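One contact in two related proteins. Structure 1 is N-acetylglucosaminidase from Paenibacillus barengoltzii, which probably hydrolyses glycosidic bonds of N-acetylglucosamine residues in chitin-like or related glycans, as a member of glycoside hydrolase family 18: PDB 6INX (chain A, 1.43 Å), residues W110-Y115 and Q162-G167. Structure 2 is chitinase from Paenibacillus sp.: PDB 5GZT (chain B, 2.10 Å), residues W408-Y413 and K461-S466. One frame, after least-squares fit of the local backbone (RMSD 0.68 Å); residues are numbered along the deposited sequences.

Structure 1 (6INX); sequences WEYPCY and QYYIDG.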
loop_
_atom_site.group_PDB
_atom_site.type_symbol
_atom_site.label_atom_id
_atom_site.label_comp_id
_atom_site.label_asym_id
_atom_site.label_seq_id
_atom_site.Cartn_x
_atom_site.Cartn_y
_atom_site.Cartn_z
ATOM N N TRP A 110 11.234 8.555 -15.539
ATOM C CA TRP A 110 11.890 8.725 -14.246
ATOM C C TRP A 110 11.051 8.012 -13.187
ATOM O O TRP A 110 9.878 8.335 -12.990
ATOM C CB TRP A 110 11.967 10.230 -13.966
ATOM C CG TRP A 110 12.498 10.677 -12.617
ATOM C CD1 TRP A 110 12.966 9.899 -11.592
ATOM C CD2 TRP A 110 12.615 12.029 -12.173
ATOM N NE1 TRP A 110 13.358 10.691 -10.534
ATOM C CE2 TRP A 110 13.153 12.005 -10.866
ATOM C CE3 TRP A 110 12.326 13.264 -12.758
ATOM C CZ2 TRP A 110 13.400 13.162 -10.141
ATOM C CZ3 TRP A 110 12.591 14.413 -12.042
ATOM C CH2 TRP A 110 13.102 14.356 -10.735
ATOM N N GLU A 111 11.642 7.027 -12.517
ATOM C CA GLU A 111 10.892 6.192 -11.582
ATOM C C GLU A 111 11.511 6.317 -10.195
ATOM O O GLU A 111 12.373 5.514 -9.839
ATOM C CB GLU A 111 10.892 4.736 -12.091
ATOM C CG GLU A 111 10.257 4.617 -13.482
ATOM C CD GLU A 111 10.127 3.182 -13.986
ATOM O OE1 GLU A 111 10.276 2.239 -13.195
ATOM O OE2 GLU A 111 9.863 3.004 -15.197
ATOM N N TYR A 112 11.105 7.316 -9.409
ATOM C CA TYR A 112 10.052 8.291 -9.716
ATOM C C TYR A 112 10.438 9.575 -8.978
ATOM O O TYR A 112 11.177 9.508 -7.996
ATOM C CB TYR A 112 8.695 7.837 -9.148
ATOM C CG TYR A 112 8.330 6.383 -9.379
ATOM C CD1 TYR A 112 7.661 5.982 -10.533
ATOM C CD2 TYR A 112 8.646 5.414 -8.427
ATOM C CE1 TYR A 112 7.327 4.634 -10.737
ATOM C CE2 TYR A 112 8.319 4.095 -8.620
ATOM C CZ TYR A 112 7.659 3.709 -9.762
ATOM O OH TYR A 112 7.356 2.368 -9.923
ATOM N N PRO A 113 9.913 10.732 -9.387
ATOM C CA PRO A 113 10.211 11.971 -8.653
ATOM C C PRO A 113 9.874 11.826 -7.175
ATOM O O PRO A 113 8.771 11.400 -6.823
ATOM C CB PRO A 113 9.302 13.006 -9.326
ATOM C CG PRO A 113 9.088 12.483 -10.717
ATOM C CD PRO A 113 9.052 10.973 -10.565
ATOM N N CYS A 114 10.854 12.133 -6.310
ATOM C CA CYS A 114 10.800 12.083 -4.846
ATOM C C CYS A 114 11.129 10.713 -4.262
ATOM O O CYS A 114 11.224 10.590 -3.035
ATOM C CB CYS A 114 9.475 12.591 -4.243
ATOM S SG CYS A 114 9.012 14.288 -4.684
ATOM N N TYR A 115 11.298 9.687 -5.092
ATOM C CA TYR A 115 11.433 8.308 -4.629
ATOM C C TYR A 115 12.781 7.732 -5.038
ATOM O O TYR A 115 13.135 7.739 -6.220
ATOM C CB TYR A 115 10.265 7.449 -5.136
ATOM C CG TYR A 115 8.971 7.984 -4.582
ATOM C CD1 TYR A 115 8.611 7.723 -3.267
ATOM C CD2 TYR A 115 8.150 8.809 -5.336
ATOM C CE1 TYR A 115 7.460 8.235 -2.726
ATOM C CE2 TYR A 115 6.986 9.333 -4.801
ATOM C CZ TYR A 115 6.649 9.043 -3.491
ATOM O OH TYR A 115 5.495 9.576 -2.950
ATOM N N GLN A 162 -0.871 6.002 -5.204
ATOM C CA GLN A 162 -0.933 7.286 -4.512
ATOM C C GLN A 162 0.439 7.937 -4.379
ATOM O O GLN A 162 0.556 9.162 -4.464
ATOM C CB GLN A 162 -1.556 7.093 -3.126
ATOM C CG GLN A 162 -1.786 8.391 -2.361
ATOM C CD GLN A 162 -2.892 9.244 -2.949
ATOM O OE1 GLN A 162 -4.007 8.766 -3.170
ATOM N NE2 GLN A 162 -2.596 10.509 -3.197
ATOM N N TYR A 163 1.482 7.141 -4.130
ATOM C CA TYR A 163 2.812 7.726 -3.969
ATOM C C TYR A 163 3.161 8.643 -5.132
ATOM O O TYR A 163 3.817 9.677 -4.942
ATOM C CB TYR A 163 3.879 6.630 -3.811
ATOM C CG TYR A 163 4.072 5.769 -5.045
ATOM C CD1 TYR A 163 3.381 4.573 -5.201
ATOM C CD2 TYR A 163 4.935 6.155 -6.070
ATOM C CE1 TYR A 163 3.547 3.791 -6.337
ATOM C CE2 TYR A 163 5.094 5.374 -7.216
ATOM C CZ TYR A 163 4.392 4.198 -7.333
ATOM O OH TYR A 163 4.541 3.418 -8.457
ATOM N N TYR A 164 2.763 8.270 -6.352
ATOM C CA TYR A 164 3.212 9.036 -7.511
ATOM C C TYR A 164 2.524 10.392 -7.560
ATOM O O TYR A 164 3.164 11.414 -7.858
ATOM C CB TYR A 164 2.976 8.255 -8.806
ATOM C CG TYR A 164 3.674 8.908 -9.983
ATOM C CD1 TYR A 164 3.022 9.881 -10.741
ATOM C CD2 TYR A 164 4.991 8.581 -10.304
ATOM C CE1 TYR A 164 3.651 10.497 -11.812
ATOM C CE2 TYR A 164 5.639 9.189 -11.375
ATOM C CZ TYR A 164 4.963 10.148 -12.119
ATOM O OH TYR A 164 5.591 10.764 -13.179
ATOM N N ILE A 165 1.225 10.415 -7.254
ATOM C CA ILE A 165 0.487 11.666 -7.129
ATOM C C ILE A 165 1.127 12.548 -6.067
ATOM O O ILE A 165 1.285 13.760 -6.254
ATOM C CB ILE A 165 -0.984 11.356 -6.791
ATOM C CG1 ILE A 165 -1.615 10.467 -7.869
ATOM C CG2 ILE A 165 -1.776 12.646 -6.585
ATOM C CD1 ILE A 165 -1.720 11.136 -9.223
ATOM N N ASP A 166 1.513 11.951 -4.933
ATOM C CA ASP A 166 2.076 12.718 -3.832
ATOM C C ASP A 166 3.448 13.282 -4.164
ATOM O O ASP A 166 3.858 14.268 -3.547
ATOM C CB ASP A 166 2.178 11.847 -2.574
ATOM C CG ASP A 166 0.817 11.444 -2.021
ATOM O OD1 ASP A 166 -0.200 12.030 -2.449
ATOM O OD2 ASP A 166 0.770 10.558 -1.145
ATOM N N GLY A 167 4.166 12.687 -5.116
ATOM C CA GLY A 167 5.480 13.171 -5.486
ATOM C C GLY A 167 5.522 14.052 -6.712
ATOM O O GLY A 167 6.620 14.415 -7.156
HETATM O O HOH W 1 7.668 9.354 -14.145
HETATM O O HOH W 2 6.429 10.385 -8.014
#
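Tyr-163, on the short helix 162-166, turns the edge of its ring toward the faces of Tyr-112 and Tyr-115. These two belong to the loop after strand 105-109 of the TIM barrel, where Glu-111 closes the DxxDxDxE signature of family 18. The edge-to-face pairs have ring planes at 58° with Tyr-112 and 83° with Tyr-115; Tyr-163 CE2 stands over the centre of the Tyr-112 ring, 3.7 Å from Tyr-112 CE2. In the apolar contacts, Tyr-164 CD2 touches Tyr-112 CD1 at 3.7 Å, the side chains crossing at about a right angle, and Tyr-164 CE2 meets Pro-113 CD at 3.9 Å. Cys-114 SG lies 3.4 Å from Gly-167 O. Among polar links, Tyr-115 OH donates to Tyr-163 O (2.6 Å); CG anti to the carbonyl carbon (chi1 -62°) brings it there and sets the ring against Gly-167 (OH to N 4.0 Å). Water 1 bridges Trp-110 O and Tyr-164 OH. Gln-162 NE2 bonds Asp-166 OD1, whose OD2 salt-bridges Arg-210 of the second subunit.

What differs
Both structures set the same loop, with a positive phi at Cys-114(A) and Val-412(B), against the same short helix. Tyr-164(A) and Asp-166(A) keep their places, as does the water between loop and helix. The main change is at Tyr-115(A) against Tyr-413(B). The peptide leading into it differs (psi -6° at Cys-114(A), -64° at Val-412(B)), and its own psi of 125° against -15° puts the carbonyl O atoms 2.6 Å apart after superposition. With chi1 at -62° against 64°, the OH atoms end 5.6 Å apart. The bond from Tyr-115(A) OH to Tyr-163(A) O is absent in structure 2, where Tyr-413(B) OH and Thr-462(B) O are 5.0 Å apart; the touch on Asp-166(A) is absent too. Tyr-163(A) and Thr-462(B) share the CB place, but CG to OH of the tyrosine, with its contact to Tyr-112(A), and OG1 and CG2 of the threonine have no counterparts; Tyr-413(B) OH stands 1.4 Å apart from the place of Tyr-163(A) CE2. Ser-466(B), against Gly-167(A), adds OG, 2.0 Å apart from the place of Tyr-115(A) CE2, too close for both, so serine and turned ring probably go together. OG bonds Thr-462(B) O (2.7 Å) and touches Tyr-413(B) CD1; CB meets Pro-411(B) O at 3.6 Å. Val-412(B) CG2 falls 0.5 Å apart from Cys-114(A) SG, and both residues touch Gly-167(A) / Ser-466(B); CG1 has no counterpart. Thr-464(B), against Ile-165(A), adds a bond from OG1 to Lys-461(B) O.

Structure 2 (5GZT); sequences WEYPVY and KTYTDS.
Thr-462 presents its methyl CG2 to the face of the Tyr-413 ring, 3.6 Å from the ring centroid and 10° off the normal, a CH-pi contact. With chi1 at 64°, CG of Tyr-413 lies between its backbone N and carbonyl carbon, and the ring lies alongside the helix with OH against Tyr-463 CB. That OH also stands over one face of the Tyr-410 ring, toward its rim, 3.3 Å above the plane. In the apolar contacts, Tyr-463 CD2 touches Tyr-410 CD1 at 3.6 Å, the side chains crossing at about a right angle, and Tyr-463 CE2 meets Pro-411 CD at 4.1 Å. Val-412 CG2 lies 3.7 Å from Ser-466 O. Among polar links, Ser-466 OG donates to Thr-462 O (2.7 Å); this OG also lies at the edge of the Tyr-413 ring, 3.4 Å from Tyr-413 CD1. Water 3 bridges Trp-408 O and Tyr-463 OH. Thr-464 OG1 donates to Lys-461 O at 2.7 Å, and Lys-461 NZ forms a salt bridge with Asp-465 OD2 through a weak hydrogen bond.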
loop_
_atom_site.group_PDB
_atom_site.type_symbol
_atom_site.label_atom_id
_atom_site.label_comp_id
_atom_site.label_asym_id
_atom_site.label_seq_id
_atom_site.Cartn_x
_atom_site.Cartn_y
_atom_site.Cartn_z
ATOM N N TRP B 408 10.440 9.078 -15.828
ATOM C CA TRP B 408 11.242 9.115 -14.618
ATOM C C TRP B 408 10.606 8.304 -13.542
ATOM O O TRP B 408 9.437 8.538 -13.111
ATOM C CB TRP B 408 11.449 10.580 -14.229
ATOM C CG TRP B 408 12.153 11.024 -12.960
ATOM C CD1 TRP B 408 12.607 10.299 -11.900
ATOM C CD2 TRP B 408 12.412 12.400 -12.646
ATOM N NE1 TRP B 408 13.128 11.153 -10.941
ATOM C CE2 TRP B 408 12.974 12.442 -11.365
ATOM C CE3 TRP B 408 12.182 13.610 -13.344
ATOM C CZ2 TRP B 408 13.369 13.632 -10.761
ATOM C CZ3 TRP B 408 12.540 14.830 -12.702
ATOM C CH2 TRP B 408 13.134 14.809 -11.442
ATOM N N GLU B 409 11.383 7.358 -13.031
ATOM C CA GLU B 409 10.848 6.316 -12.166
ATOM C C GLU B 409 11.595 6.286 -10.855
ATOM O O GLU B 409 12.451 5.476 -10.644
ATOM C CB GLU B 409 10.807 4.940 -12.903
ATOM C CG GLU B 409 10.143 5.009 -14.296
ATOM C CD GLU B 409 9.815 3.643 -14.930
ATOM O OE1 GLU B 409 9.860 2.653 -14.211
ATOM O OE2 GLU B 409 9.490 3.579 -16.140
ATOM N N TYR B 410 11.267 7.152 -9.905
ATOM C CA TYR B 410 10.230 8.188 -9.957
ATOM C C TYR B 410 10.696 9.403 -9.070
ATOM O O TYR B 410 11.418 9.217 -8.075
ATOM C CB TYR B 410 8.910 7.657 -9.361
ATOM C CG TYR B 410 8.428 6.299 -9.889
ATOM C CD1 TYR B 410 7.618 6.213 -11.024
ATOM C CD2 TYR B 410 8.792 5.119 -9.240
ATOM C CE1 TYR B 410 7.177 4.979 -11.504
ATOM C CE2 TYR B 410 8.356 3.887 -9.695
ATOM C CZ TYR B 410 7.544 3.823 -10.828
ATOM O OH TYR B 410 7.141 2.588 -11.278
ATOM N N PRO B 411 10.203 10.607 -9.363
ATOM C CA PRO B 411 10.445 11.783 -8.492
ATOM C C PRO B 411 10.300 11.505 -7.000
ATOM O O PRO B 411 9.401 10.793 -6.589
ATOM C CB PRO B 411 9.390 12.787 -8.963
ATOM C CG PRO B 411 9.242 12.461 -10.377
ATOM C CD PRO B 411 9.326 10.952 -10.476
ATOM N N VAL B 412 11.249 12.027 -6.206
ATOM C CA VAL B 412 11.112 12.201 -4.758
ATOM C C VAL B 412 11.512 10.956 -4.015
ATOM O O VAL B 412 12.502 10.961 -3.271
ATOM C CB VAL B 412 9.722 12.690 -4.269
ATOM C CG1 VAL B 412 9.703 12.802 -2.753
ATOM C CG2 VAL B 412 9.366 14.030 -4.881
ATOM N N TYR B 413 10.765 9.883 -4.241
ATOM C CA TYR B 413 11.036 8.611 -3.578
ATOM C C TYR B 413 12.031 7.718 -4.382
ATOM O O TYR B 413 12.609 6.785 -3.848
ATOM C CB TYR B 413 9.711 7.905 -3.202
ATOM C CG TYR B 413 8.777 7.456 -4.354
ATOM C CD1 TYR B 413 7.997 8.371 -5.051
ATOM C CD2 TYR B 413 8.642 6.105 -4.684
ATOM C CE1 TYR B 413 7.138 7.969 -6.057
ATOM C CE2 TYR B 413 7.789 5.696 -5.697
ATOM C CZ TYR B 413 7.034 6.628 -6.376
ATOM O OH TYR B 413 6.194 6.242 -7.383
ATOM N N LYS B 461 -0.654 6.119 -5.306
ATOM C CA LYS B 461 -0.886 7.377 -4.622
ATOM C C LYS B 461 0.474 8.062 -4.273
ATOM O O LYS B 461 0.571 9.265 -4.425
ATOM C CB LYS B 461 -1.802 7.215 -3.400
ATOM C CG LYS B 461 -2.008 8.589 -2.740
ATOM C CD LYS B 461 -3.410 8.911 -2.237
ATOM C CE LYS B 461 -3.422 10.215 -1.390
ATOM N NZ LYS B 461 -2.494 10.112 -0.188
ATOM N N THR B 462 1.510 7.293 -3.895
ATOM C CA THR B 462 2.863 7.840 -3.676
ATOM C C THR B 462 3.357 8.622 -4.868
ATOM O O THR B 462 3.868 9.747 -4.735
ATOM C CB THR B 462 3.863 6.743 -3.366
ATOM O OG1 THR B 462 3.384 5.967 -2.265
ATOM C CG2 THR B 462 5.223 7.313 -3.009
ATOM N N TYR B 463 3.179 8.067 -6.049
ATOM C CA TYR B 463 3.547 8.804 -7.234
ATOM C C TYR B 463 2.753 10.128 -7.417
ATOM O O TYR B 463 3.341 11.126 -7.752
ATOM C CB TYR B 463 3.395 7.953 -8.516
ATOM C CG TYR B 463 3.844 8.706 -9.730
ATOM C CD1 TYR B 463 2.978 9.498 -10.392
ATOM C CD2 TYR B 463 5.198 8.671 -10.182
ATOM C CE1 TYR B 463 3.388 10.267 -11.487
ATOM C CE2 TYR B 463 5.611 9.433 -11.274
ATOM C CZ TYR B 463 4.711 10.254 -11.906
ATOM O OH TYR B 463 5.005 10.979 -13.052
ATOM N N THR B 464 1.434 10.112 -7.309
ATOM C CA THR B 464 0.609 11.325 -7.497
ATOM C C THR B 464 0.949 12.479 -6.451
ATOM O O THR B 464 0.900 13.686 -6.759
ATOM C CB THR B 464 -0.902 10.976 -7.462
ATOM O OG1 THR B 464 -1.173 10.190 -6.328
ATOM C CG2 THR B 464 -1.283 10.180 -8.705
ATOM N N ASP B 465 1.288 12.024 -5.255
ATOM C CA ASP B 465 1.797 12.834 -4.137
ATOM C C ASP B 465 3.188 13.413 -4.385
ATOM O O ASP B 465 3.579 14.316 -3.674
ATOM C CB ASP B 465 1.895 11.986 -2.870
ATOM C CG ASP B 465 0.552 11.772 -2.176
ATOM O OD1 ASP B 465 -0.476 12.409 -2.479
ATOM O OD2 ASP B 465 0.552 10.957 -1.261
ATOM N N SER B 466 3.920 12.896 -5.377
ATOM C CA SER B 466 5.291 13.278 -5.654
ATOM C C SER B 466 5.417 14.187 -6.860
ATOM O O SER B 466 6.525 14.639 -7.171
ATOM C CB SER B 466 6.140 12.016 -5.876
ATOM O OG SER B 466 6.131 11.190 -4.709
HETATM O O HOH W 3 7.403 9.899 -14.422
#